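Local coordinates for hyaluronidase (Thermobaculum terrenum, PDB 5DIY), which probably hydrolyses O-linked N-acetylglucosamine from modified proteins, as a family 84 glycoside hydrolase with hexosaminidase activity, at residues 327-331 against 346-350; 378-382 against 432-437; 389-393 against 444-448; 395-399 against 411-415. The contacts are given in a common frame with arbitrary orientation. Residues are numbered along the deposited sequence.

Interaction 1: 327-331 against 346-350; sequences LFKKV and TLREE
Two successive helices, 322-336 and 340-362, fold back on each other as an antiparallel helical hairpin in the helical region that follows the TIM barrel. Segments 327-331 and 346-350 are both regular alpha-helix; their short axes make an angle of 149° and approach to 11.0 Å, with Val331 opposite Thr346 (CA to CA 7.0 Å). Thr346 is the most buried by the contact. Its m rotamer presents CG2 to Leu327 CD1 and to Val331 CG2, 3.8 Å in each case, while OG1 bonds back to Gln342 O, so a small beta-branched residue can serve a greasy seam and satisfy its hydroxyl. Leu327, chi1 t with chi2 between wells at 133°, points across the gap and also brings CD1 to 3.2 Å from Glu350 OE1. Glu350 is satisfied from outside the pair: OE1 by a hydrogen bond with Tyr323 OH, OE2 by a salt bridge to Lys306. Leu347 (chi1 t, chi2 p) leaves the helix sideways, where its CD1 reaches the ring edge of Phe328 at CE1, 4.0 Å away; Phe444 of helix 440-451 stacks on that ring. At the exposed margin Lys330, whose main partner is Asp334, extends its flexible chain to donate a hydrogen bond from NZ to Thr346 OG1, 2.9 Å.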
loop_
_atom_site.group_PDB
_atom_site.type_symbol
_atom_site.label_atom_id
_atom_site.label_comp_id
_atom_site.label_asym_id
_atom_site.label_seq_id
_atom_site.Cartn_x
_atom_site.Cartn_y
_atom_site.Cartn_z
ATOM N N LEU C 327 -6.335 -22.739 9.822
ATOM C CA LEU C 327 -7.380 -23.110 10.776
ATOM C C LEU C 327 -8.520 -23.889 10.129
ATOM O O LEU C 327 -8.958 -24.906 10.677
ATOM C CB LEU C 327 -7.926 -21.878 11.504
ATOM C CG LEU C 327 -8.952 -22.195 12.609
ATOM C CD1 LEU C 327 -8.654 -21.432 13.893
ATOM C CD2 LEU C 327 -10.379 -21.912 12.148
ATOM N N PHE C 328 -9.000 -23.422 8.976
ATOM C CA PHE C 328 -10.141 -24.078 8.318
ATOM C C PHE C 328 -9.754 -25.422 7.701
ATOM O O PHE C 328 -10.559 -26.346 7.693
ATOM C CB PHE C 328 -10.815 -23.160 7.285
ATOM C CG PHE C 328 -11.504 -21.958 7.889
ATOM C CD1 PHE C 328 -12.407 -22.096 8.947
ATOM C CD2 PHE C 328 -11.276 -20.686 7.382
ATOM C CE1 PHE C 328 -13.036 -20.994 9.500
ATOM C CE2 PHE C 328 -11.914 -19.577 7.921
ATOM C CZ PHE C 328 -12.795 -19.730 8.983
ATOM N N LYS C 329 -8.530 -25.525 7.191
ATOM C CA LYS C 329 -7.966 -26.816 6.793
ATOM C C LYS C 329 -7.922 -27.796 7.985
ATOM O O LYS C 329 -8.283 -28.974 7.854
ATOM C CB LYS C 329 -6.571 -26.620 6.193
ATOM C CG LYS C 329 -5.859 -27.894 5.759
ATOM C CD LYS C 329 -4.417 -27.608 5.355
ATOM C CE LYS C 329 -3.548 -28.858 5.444
ATOM N NZ LYS C 329 -3.955 -29.902 4.465
ATOM N N LYS C 330 -7.505 -27.301 9.144
ATOM C CA LYS C 330 -7.466 -28.112 10.366
ATOM C C LYS C 330 -8.870 -28.567 10.782
ATOM O O LYS C 330 -9.079 -29.749 11.085
ATOM C CB LYS C 330 -6.783 -27.334 11.493
ATOM C CG LYS C 330 -6.607 -28.107 12.789
ATOM C CD LYS C 330 -7.704 -27.806 13.801
ATOM C CE LYS C 330 -7.515 -28.621 15.071
ATOM N NZ LYS C 330 -8.742 -28.562 15.905
ATOM N N VAL C 331 -9.818 -27.628 10.786
ATOM C CA VAL C 331 -11.224 -27.915 11.124
ATOM C C VAL C 331 -11.827 -28.950 10.174
ATOM O O VAL C 331 -12.512 -29.875 10.622
ATOM C CB VAL C 331 -12.101 -26.625 11.117
ATOM C CG1 VAL C 331 -13.596 -26.955 11.182
ATOM C CG2 VAL C 331 -11.722 -25.705 12.271
ATOM N N THR C 346 -13.018 -25.642 17.906
ATOM C CA THR C 346 -12.087 -24.718 17.252
ATOM C C THR C 346 -12.831 -23.597 16.541
ATOM O O THR C 346 -12.469 -22.427 16.672
ATOM C CB THR C 346 -11.195 -25.451 16.235
ATOM O OG1 THR C 346 -10.484 -26.501 16.896
ATOM C CG2 THR C 346 -10.197 -24.505 15.576
ATOM N N LEU C 347 -13.869 -23.963 15.795
ATOM C CA LEU C 347 -14.699 -22.984 15.097
ATOM C C LEU C 347 -15.395 -22.041 16.092
ATOM O O LEU C 347 -15.360 -20.818 15.914
ATOM C CB LEU C 347 -15.728 -23.699 14.213
ATOM C CG LEU C 347 -16.600 -22.848 13.287
ATOM C CD1 LEU C 347 -15.756 -22.045 12.307
ATOM C CD2 LEU C 347 -17.575 -23.750 12.544
ATOM N N ARG C 348 -15.994 -22.618 17.138
ATOM C CA ARG C 348 -16.664 -21.857 18.204
ATOM C C ARG C 348 -15.741 -20.837 18.867
ATOM O O ARG C 348 -16.105 -19.671 18.993
ATOM C CB ARG C 348 -17.207 -22.809 19.280
ATOM C CG ARG C 348 -17.943 -22.127 20.437
ATOM C CD ARG C 348 -18.271 -23.093 21.564
ATOM N NE ARG C 348 -19.087 -24.202 21.065
ATOM C CZ ARG C 348 -18.739 -25.495 21.015
ATOM N NH1 ARG C 348 -17.569 -25.938 21.473
ATOM N NH2 ARG C 348 -19.605 -26.375 20.516
ATOM N N GLU C 349 -14.574 -21.303 19.313
ATOM C CA GLU C 349 -13.578 -20.462 19.985
ATOM C C GLU C 349 -13.102 -19.331 19.064
ATOM O O GLU C 349 -12.913 -18.199 19.513
ATOM C CB GLU C 349 -12.377 -21.310 20.472
ATOM C CG GLU C 349 -12.678 -22.245 21.657
ATOM C CD GLU C 349 -11.546 -23.242 22.019
ATOM O OE1 GLU C 349 -10.603 -23.464 21.218
ATOM O OE2 GLU C 349 -11.613 -23.838 23.128
ATOM N N GLU C 350 -12.926 -19.637 17.774
ATOM C CA GLU C 350 -12.501 -18.630 16.794
ATOM C C GLU C 350 -13.558 -17.539 16.573
ATOM O O GLU C 350 -13.233 -16.344 16.489
ATOM C CB GLU C 350 -12.158 -19.299 15.457
ATOM C CG GLU C 350 -11.299 -18.447 14.549
ATOM C CD GLU C 350 -9.975 -18.084 15.190
ATOM O OE1 GLU C 350 -9.344 -18.960 15.817
ATOM O OE2 GLU C 350 -9.565 -16.916 15.082
#

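Interaction 2: 378-382 against 432-437; sequences EYKLW and FRTRVC
A buried glutamate organises a loop that has no regular structure of its own. Glu378, on helix 373-398, extends (chi1 m, chi2 t) so that OE2 accepts from Arg433 N at 2.9 Å, while OE1 accepts from Thr434 N at 2.8 Å and from Thr434 OG1 at 2.7 Å. A carboxylate suits this place because its two oxygens can satisfy successive amides that no strand or helix would pair. Segment 378-382 is alpha-helical; segment 432-437 winds past it, with Tyr379 and Val436 nearest (CA to CA 6.2 Å), and reaches a left-handed conformation at Cys437 (phi 66°, psi 14°). Phe432 (chi1 m) lays its ring face on Glu378 CG, a CH-pi contact 3.8 Å from the centroid, and turns its edge to the five-membered ring of Trp382 in an offset edge-to-face pair, centroids 4.9 Å apart and planes at 68°. Cys437 CB lies over the other face of the indole, with SG 3.8 Å from Trp382 CD1. A water accepts a hydrogen bond from Trp382 NE1 (3.0 Å) and donates to Thr434 O (3.0 Å) and Val436 O (2.8 Å). The loop joins helix 412-428 to helix 440-451; Val441 and Leu445 of the latter also pack on Trp382, while Met354 and Thr357 of helix 340-362 touch Tyr379.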
loop_
_atom_site.group_PDB
_atom_site.type_symbol
_atom_site.label_atom_id
_atom_site.label_comp_id
_atom_site.label_asym_id
_atom_site.label_seq_id
_atom_site.Cartn_x
_atom_site.Cartn_y
_atom_site.Cartn_z
ATOM N N GLU C 378 -17.247 -5.278 7.484
ATOM C CA GLU C 378 -17.196 -6.536 6.738
ATOM C C GLU C 378 -16.563 -7.685 7.541
ATOM O O GLU C 378 -16.949 -8.834 7.358
ATOM C CB GLU C 378 -16.542 -6.340 5.364
ATOM C CG GLU C 378 -17.561 -5.845 4.345
ATOM C CD GLU C 378 -16.975 -5.248 3.082
ATOM O OE1 GLU C 378 -15.817 -5.548 2.714
ATOM O OE2 GLU C 378 -17.701 -4.485 2.422
ATOM N N TYR C 379 -15.633 -7.370 8.446
ATOM C CA TYR C 379 -15.106 -8.356 9.404
ATOM C C TYR C 379 -16.220 -8.960 10.270
ATOM O O TYR C 379 -16.313 -10.187 10.403
ATOM C CB TYR C 379 -14.047 -7.703 10.288
ATOM C CG TYR C 379 -13.294 -8.612 11.233
ATOM C CD1 TYR C 379 -12.267 -9.428 10.768
ATOM C CD2 TYR C 379 -13.560 -8.610 12.606
ATOM C CE1 TYR C 379 -11.543 -10.229 11.634
ATOM C CE2 TYR C 379 -12.840 -9.415 13.478
ATOM C CZ TYR C 379 -11.831 -10.220 12.989
ATOM O OH TYR C 379 -11.117 -11.025 13.840
ATOM N N LYS C 380 -17.065 -8.105 10.850
ATOM C CA LYS C 380 -18.224 -8.583 11.619
ATOM C C LYS C 380 -19.163 -9.433 10.767
ATOM O O LYS C 380 -19.620 -10.478 11.217
ATOM C CB LYS C 380 -19.010 -7.431 12.278
ATOM C CG LYS C 380 -20.360 -7.876 12.841
ATOM C CD LYS C 380 -20.825 -7.077 14.041
ATOM C CE LYS C 380 -22.083 -7.704 14.640
ATOM N NZ LYS C 380 -23.211 -7.750 13.663
ATOM N N LEU C 381 -19.463 -8.981 9.555
ATOM C CA LEU C 381 -20.304 -9.765 8.645
ATOM C C LEU C 381 -19.753 -11.184 8.423
ATOM O O LEU C 381 -20.489 -12.160 8.570
ATOM C CB LEU C 381 -20.505 -9.035 7.305
ATOM C CG LEU C 381 -21.761 -8.158 7.096
ATOM C CD1 LEU C 381 -22.347 -7.578 8.382
ATOM C CD2 LEU C 381 -21.492 -7.055 6.082
ATOM N N TRP C 382 -18.463 -11.304 8.103
ATOM C CA TRP C 382 -17.855 -12.635 7.906
ATOM C C TRP C 382 -17.985 -13.486 9.171
ATOM O O TRP C 382 -18.212 -14.688 9.090
ATOM C CB TRP C 382 -16.376 -12.538 7.494
ATOM C CG TRP C 382 -16.114 -12.145 6.057
ATOM C CD1 TRP C 382 -15.380 -11.081 5.628
ATOM C CD2 TRP C 382 -16.550 -12.831 4.875
ATOM N NE1 TRP C 382 -15.342 -11.046 4.255
ATOM C CE2 TRP C 382 -16.050 -12.112 3.767
ATOM C CE3 TRP C 382 -17.324 -13.976 4.644
ATOM C CZ2 TRP C 382 -16.298 -12.501 2.445
ATOM C CZ3 TRP C 382 -17.570 -14.362 3.330
ATOM C CH2 TRP C 382 -17.058 -13.624 2.247
ATOM N N PHE C 432 -18.891 -7.256 -1.415
ATOM C CA PHE C 432 -18.055 -6.668 -0.361
ATOM C C PHE C 432 -17.012 -5.753 -0.989
ATOM O O PHE C 432 -16.459 -6.076 -2.028
ATOM C CB PHE C 432 -17.374 -7.756 0.501
ATOM C CG PHE C 432 -18.247 -8.327 1.602
ATOM C CD1 PHE C 432 -19.639 -8.167 1.612
ATOM C CD2 PHE C 432 -17.663 -9.059 2.632
ATOM C CE1 PHE C 432 -20.410 -8.719 2.626
ATOM C CE2 PHE C 432 -18.432 -9.602 3.651
ATOM C CZ PHE C 432 -19.808 -9.433 3.647
ATOM N N ARG C 433 -16.787 -4.603 -0.361
ATOM C CA ARG C 433 -15.855 -3.584 -0.855
ATOM C C ARG C 433 -14.408 -3.822 -0.422
ATOM O O ARG C 433 -13.486 -3.330 -1.079
ATOM C CB ARG C 433 -16.279 -2.194 -0.373
ATOM C CG ARG C 433 -17.659 -1.738 -0.842
ATOM C CD ARG C 433 -18.301 -0.851 0.215
ATOM N NE ARG C 433 -19.454 -0.095 -0.270
ATOM C CZ ARG C 433 -20.253 0.652 0.499
ATOM N NH1 ARG C 433 -20.043 0.755 1.816
ATOM N NH2 ARG C 433 -21.272 1.307 -0.052
ATOM N N THR C 434 -14.206 -4.547 0.681
ATOM C CA THR C 434 -12.861 -4.791 1.211
ATOM C C THR C 434 -12.419 -6.229 1.019
ATOM O O THR C 434 -13.231 -7.113 0.729
ATOM C CB THR C 434 -12.749 -4.470 2.711
ATOM O OG1 THR C 434 -13.282 -5.546 3.493
ATOM C CG2 THR C 434 -13.441 -3.153 3.061
ATOM N N ARG C 435 -11.120 -6.445 1.211
ATOM C CA ARG C 435 -10.506 -7.766 1.127
ATOM C C ARG C 435 -10.191 -8.321 2.525
ATOM O O ARG C 435 -9.250 -9.107 2.694
ATOM C CB ARG C 435 -9.237 -7.689 0.258
ATOM C CG ARG C 435 -8.684 -9.048 -0.164
ATOM C CD ARG C 435 -8.534 -9.232 -1.661
ATOM N NE ARG C 435 -7.212 -8.869 -2.161
ATOM C CZ ARG C 435 -6.365 -9.646 -2.851
ATOM N NH1 ARG C 435 -6.630 -10.912 -3.161
ATOM N NH2 ARG C 435 -5.213 -9.124 -3.247
ATOM N N VAL C 436 -10.976 -7.923 3.528
ATOM C CA VAL C 436 -10.835 -8.489 4.874
ATOM C C VAL C 436 -11.154 -9.990 4.833
ATOM O O VAL C 436 -12.100 -10.408 4.169
ATOM C CB VAL C 436 -11.699 -7.740 5.923
ATOM C CG1 VAL C 436 -13.188 -7.989 5.730
ATOM C CG2 VAL C 436 -11.268 -8.104 7.337
ATOM N N CYS C 437 -10.314 -10.777 5.502
ATOM C CA CYS C 437 -10.353 -12.250 5.499
ATOM C C CYS C 437 -10.032 -12.899 4.143
ATOM O O CYS C 437 -10.231 -14.108 3.973
ATOM C CB CYS C 437 -11.692 -12.782 6.041
ATOM S SG CYS C 437 -12.235 -12.046 7.600
HETATM O O HOH W 1 -13.857 -9.684 2.088
#

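Interaction 3: 389-393 against 444-448; sequences AMITF and FLQQV
Segments 389-393 and 444-448 are regular alpha-helix, lying within helices 373-398 and 440-451, and run in nearly the same direction: their short axes cross at +29° and come within 10.9 Å. Ala389 and Val448 face each other, with their CA atoms 6.8 Å apart. The side chains follow from that register. Ala389 is small enough to let larger neighbours close round it, and its CB meets Leu445 CD2 at 3.6 Å and Val448 CG2 at 3.9 Å. Val448 (chi1 t) is the most buried by the pairing. Its CG2 approaches Phe393 CE2 at 3.4 Å, and its CG1 lies 4.0 Å from Thr392 CG2. Thr392 can offer a methyl here because its m rotamer lets OG1 bond to Gln388 O within its own helix. Phe393 (chi1 m) reaches across the gap, bringing CE2 to 3.7 Å from Phe444 CZ, which lies at the edge of the Phe393 ring. Phe444 (chi1 t) starts out sideways, but its long ring swings inward; it also stacks with Phe328 of helix 322-336. Leu422 of helix 412-428 packs on Leu445 and Val448, so the pair belongs to the interior of a multi-helix bundle. No hydrogen bond crosses between the segments, and cohesion comes from the burial of interlocking apolar groups, whose tight fit depends on shape rather than on polar direction.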
loop_
_atom_site.group_PDB
_atom_site.type_symbol
_atom_site.label_atom_id
_atom_site.label_comp_id
_atom_site.label_asym_id
_atom_site.label_seq_id
_atom_site.Cartn_x
_atom_site.Cartn_y
_atom_site.Cartn_z
ATOM N N ALA C 389 -22.447 -21.081 9.911
ATOM C CA ALA C 389 -21.757 -22.332 9.540
ATOM C C ALA C 389 -21.635 -23.286 10.730
ATOM O O ALA C 389 -21.797 -24.496 10.576
ATOM C CB ALA C 389 -20.382 -22.047 8.953
ATOM N N MET C 390 -21.344 -22.726 11.904
ATOM C CA MET C 390 -21.309 -23.468 13.171
ATOM C C MET C 390 -22.624 -24.197 13.439
ATOM O O MET C 390 -22.632 -25.386 13.769
ATOM C CB MET C 390 -21.003 -22.502 14.323
ATOM C CG MET C 390 -20.997 -23.097 15.725
ATOM S SD MET C 390 -19.524 -24.082 15.982
ATOM C CE MET C 390 -19.953 -24.901 17.515
ATOM N N ILE C 391 -23.727 -23.474 13.283
ATOM C CA ILE C 391 -25.054 -24.031 13.512
ATOM C C ILE C 391 -25.333 -25.153 12.518
ATOM O O ILE C 391 -25.853 -26.206 12.895
ATOM C CB ILE C 391 -26.153 -22.947 13.419
ATOM C CG1 ILE C 391 -26.000 -21.935 14.560
ATOM C CG2 ILE C 391 -27.545 -23.573 13.474
ATOM C CD1 ILE C 391 -26.591 -20.582 14.239
ATOM N N THR C 392 -24.977 -24.923 11.257
ATOM C CA THR C 392 -25.216 -25.902 10.203
ATOM C C THR C 392 -24.464 -27.206 10.476
ATOM O O THR C 392 -25.075 -28.275 10.475
ATOM C CB THR C 392 -24.851 -25.328 8.817
ATOM O OG1 THR C 392 -25.604 -24.134 8.593
ATOM C CG2 THR C 392 -25.151 -26.330 7.702
ATOM N N PHE C 393 -23.158 -27.109 10.735
ATOM C CA PHE C 393 -22.327 -28.287 11.041
ATOM C C PHE C 393 -22.775 -29.038 12.295
ATOM O O PHE C 393 -22.824 -30.271 12.284
ATOM C CB PHE C 393 -20.844 -27.916 11.205
ATOM C CG PHE C 393 -20.081 -27.774 9.912
ATOM C CD1 PHE C 393 -20.045 -28.808 8.982
ATOM C CD2 PHE C 393 -19.341 -26.622 9.651
ATOM C CE1 PHE C 393 -19.324 -28.685 7.800
ATOM C CE2 PHE C 393 -18.608 -26.496 8.478
ATOM C CZ PHE C 393 -18.604 -27.527 7.548
ATOM N N PHE C 444 -14.380 -21.272 2.744
ATOM C CA PHE C 444 -14.837 -22.166 3.802
ATOM C C PHE C 444 -16.360 -22.278 3.797
ATOM O O PHE C 444 -16.895 -23.378 3.823
ATOM C CB PHE C 444 -14.339 -21.713 5.180
ATOM C CG PHE C 444 -14.817 -22.585 6.317
ATOM C CD1 PHE C 444 -14.362 -23.896 6.439
ATOM C CD2 PHE C 444 -15.716 -22.091 7.269
ATOM C CE1 PHE C 444 -14.797 -24.709 7.485
ATOM C CE2 PHE C 444 -16.162 -22.895 8.312
ATOM C CZ PHE C 444 -15.702 -24.207 8.421
ATOM N N LEU C 445 -17.042 -21.138 3.738
ATOM C CA LEU C 445 -18.509 -21.106 3.704
ATOM C C LEU C 445 -19.096 -21.797 2.470
ATOM O O LEU C 445 -20.092 -22.532 2.574
ATOM C CB LEU C 445 -19.019 -19.657 3.832
ATOM C CG LEU C 445 -18.726 -19.006 5.191
ATOM C CD1 LEU C 445 -19.039 -17.515 5.184
ATOM C CD2 LEU C 445 -19.468 -19.708 6.317
ATOM N N GLN C 446 -18.477 -21.590 1.309
ATOM C CA GLN C 446 -18.896 -22.275 0.089
ATOM C C GLN C 446 -18.783 -23.797 0.243
ATOM O O GLN C 446 -19.632 -24.541 -0.249
ATOM C CB GLN C 446 -18.071 -21.809 -1.114
ATOM C CG GLN C 446 -18.527 -22.356 -2.471
ATOM C CD GLN C 446 -19.865 -21.784 -2.918
ATOM O OE1 GLN C 446 -20.020 -20.575 -3.047
ATOM N NE2 GLN C 446 -20.831 -22.645 -3.150
ATOM N N GLN C 447 -17.733 -24.247 0.925
ATOM C CA GLN C 447 -17.523 -25.666 1.172
ATOM C C GLN C 447 -18.544 -26.232 2.172
ATOM O O GLN C 447 -18.929 -27.398 2.056
ATOM C CB GLN C 447 -16.069 -25.932 1.617
ATOM C CG GLN C 447 -15.671 -27.408 1.695
ATOM C CD GLN C 447 -16.005 -28.211 0.446
ATOM O OE1 GLN C 447 -16.588 -29.295 0.520
ATOM N NE2 GLN C 447 -15.647 -27.686 -0.701
ATOM N N VAL C 448 -19.003 -25.417 3.126
ATOM C CA VAL C 448 -20.158 -25.800 3.968
ATOM C C VAL C 448 -21.364 -26.114 3.077
ATOM O O VAL C 448 -22.022 -27.138 3.257
ATOM C CB VAL C 448 -20.558 -24.712 5.001
ATOM C CG1 VAL C 448 -21.773 -25.155 5.815
ATOM C CG2 VAL C 448 -19.386 -24.373 5.923
#

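Interaction 4: 395-399 against 411-415; sequences NLFTG and SLQKA
Asn395, in the last turns of helix 373-398, begins the contact and has the largest share of it, its CA 5.6 Å from that of Ser411. With chi1 in m, its short amide folds over the start of the partner helix: OD1 lies 3.1 Å from Ser411 CB, and ND2 lies 3.5 Å from Lys414 CB while bonding to Ile391 O of its own helix. An asparagine fits because it can pack flat against the neighbour yet keep its amide satisfied at home. Its backbone O, near the helix end, also receives a weak hydrogen bond from Ser411 OG (3.4 Å). Leu396 and Phe397 turn away. Thr398, whose OG1 bonds to Ser394 O, has its CB 4.0 Å from Ser411 OG. Gly399 closes the segment with a weak helical bond from its N to Asn395 O (3.5 Å); a CB would have room here, so this contact does not require the glycine. Opposite, Ser411 holds the N-cap position of helix 412-428, but its p rotamer sends OG to the other segment and makes no capping bond. Ala415, its CB 4.3 Å from Asn395 CB, is small enough to let the backbones close in. The contact draws the two helices together at the connection end of a helical hairpin whose connecting residues 400-409 are not modelled, probably because they are mobile. Ile455 of helix 453-459 packs on Leu396, Leu412 and Ala415, while Phe397 meets Phe335 and Phe340.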
loop_
_atom_site.group_PDB
_atom_site.type_symbol
_atom_site.label_atom_id
_atom_site.label_comp_id
_atom_site.label_asym_id
_atom_site.label_seq_id
_atom_site.Cartn_x
_atom_site.Cartn_y
_atom_site.Cartn_z
ATOM N N ASN C 395 -25.760 -29.270 13.634
ATOM C CA ASN C 395 -26.990 -29.994 13.324
ATOM C C ASN C 395 -26.831 -31.105 12.301
ATOM O O ASN C 395 -27.585 -32.077 12.326
ATOM C CB ASN C 395 -28.077 -29.012 12.922
ATOM C CG ASN C 395 -28.525 -28.179 14.094
ATOM O OD1 ASN C 395 -29.083 -28.713 15.033
ATOM N ND2 ASN C 395 -28.243 -26.891 14.074
ATOM N N LEU C 396 -25.848 -30.967 11.417
ATOM C CA LEU C 396 -25.450 -32.054 10.536
ATOM C C LEU C 396 -24.969 -33.268 11.347
ATOM O O LEU C 396 -25.388 -34.396 11.070
ATOM C CB LEU C 396 -24.355 -31.579 9.574
ATOM C CG LEU C 396 -23.814 -32.566 8.546
ATOM C CD1 LEU C 396 -24.910 -33.002 7.587
ATOM C CD2 LEU C 396 -22.644 -31.942 7.798
ATOM N N PHE C 397 -24.111 -33.033 12.346
ATOM C CA PHE C 397 -23.505 -34.127 13.124
ATOM C C PHE C 397 -24.431 -34.752 14.170
ATOM O O PHE C 397 -24.218 -35.906 14.551
ATOM C CB PHE C 397 -22.183 -33.690 13.785
ATOM C CG PHE C 397 -21.133 -33.207 12.806
ATOM C CD1 PHE C 397 -20.860 -33.910 11.627
ATOM C CD2 PHE C 397 -20.397 -32.055 13.070
ATOM C CE1 PHE C 397 -19.892 -33.456 10.734
ATOM C CE2 PHE C 397 -19.433 -31.604 12.182
ATOM C CZ PHE C 397 -19.179 -32.303 11.013
ATOM N N THR C 398 -25.439 -34.014 14.638
ATOM C CA THR C 398 -26.446 -34.571 15.549
ATOM C C THR C 398 -27.265 -35.642 14.828
ATOM O O THR C 398 -27.316 -36.797 15.271
ATOM C CB THR C 398 -27.385 -33.476 16.106
ATOM O OG1 THR C 398 -26.606 -32.454 16.744
ATOM C CG2 THR C 398 -28.384 -34.059 17.115
ATOM N N GLY C 399 -27.886 -35.250 13.713
ATOM C CA GLY C 399 -28.651 -36.166 12.862
ATOM C C GLY C 399 -27.776 -36.852 11.829
ATOM O O GLY C 399 -26.732 -37.419 12.155
ATOM N N SER C 411 -33.346 -31.984 13.815
ATOM C CA SER C 411 -32.517 -30.811 13.501
ATOM C C SER C 411 -32.156 -30.629 12.011
ATOM O O SER C 411 -31.337 -29.763 11.664
ATOM C CB SER C 411 -31.233 -30.878 14.331
ATOM O OG SER C 411 -30.501 -32.059 14.063
ATOM N N LEU C 412 -32.769 -31.430 11.137
ATOM C CA LEU C 412 -32.634 -31.255 9.686
ATOM C C LEU C 412 -33.134 -29.876 9.246
ATOM O O LEU C 412 -32.573 -29.278 8.326
ATOM C CB LEU C 412 -33.398 -32.352 8.928
ATOM C CG LEU C 412 -32.989 -32.583 7.468
ATOM C CD1 LEU C 412 -31.594 -33.193 7.383
ATOM C CD2 LEU C 412 -34.005 -33.465 6.754
ATOM N N GLN C 413 -34.179 -29.387 9.916
ATOM C CA GLN C 413 -34.745 -28.052 9.665
ATOM C C GLN C 413 -33.718 -26.933 9.901
ATOM O O GLN C 413 -33.572 -26.036 9.069
ATOM C CB GLN C 413 -35.983 -27.818 10.549
ATOM C CG GLN C 413 -36.927 -26.732 10.051
ATOM C CD GLN C 413 -38.130 -26.541 10.968
ATOM O OE1 GLN C 413 -38.001 -25.988 12.063
ATOM N NE2 GLN C 413 -39.304 -26.993 10.528
ATOM N N LYS C 414 -33.008 -27.001 11.026
ATOM C CA LYS C 414 -31.963 -26.021 11.348
ATOM C C LYS C 414 -30.789 -26.082 10.356
ATOM O O LYS C 414 -30.216 -25.049 10.027
ATOM C CB LYS C 414 -31.457 -26.204 12.786
ATOM C CG LYS C 414 -32.505 -25.895 13.848
ATOM C CD LYS C 414 -32.122 -26.428 15.222
ATOM C CE LYS C 414 -31.242 -25.455 15.992
ATOM N NZ LYS C 414 -30.843 -26.014 17.316
ATOM N N ALA C 415 -30.449 -27.284 9.886
ATOM C CA ALA C 415 -29.394 -27.467 8.882
ATOM C C ALA C 415 -29.797 -26.891 7.517
ATOM O O ALA C 415 -29.072 -26.063 6.957
ATOM C CB ALA C 415 -29.030 -28.938 8.751
#

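Helix 373-398 is the common thread: interactions 2, 3 and 4 use it in turn, and the centres of 2 and 4 lie 28 Å apart along the bundle. Interaction 3 sits between them, touching interaction 2 where Trp382 CZ3 meets Leu445 CD1 (3.9 Å) and interaction 4 where Thr392 CG2 meets Ala415 O (4.0 Å). Interaction 1, centred 11 Å from interaction 3, joins it through Phe328 CD1 and Phe444 CG (3.6 Å), so the first hairpin shares one apolar core with the later helices. Interaction 4 is nested within the chain loops closed by 2 and 3. All four lie away from the barrel residues that surround the N-acetylglucosamine, including the engineered Asn120.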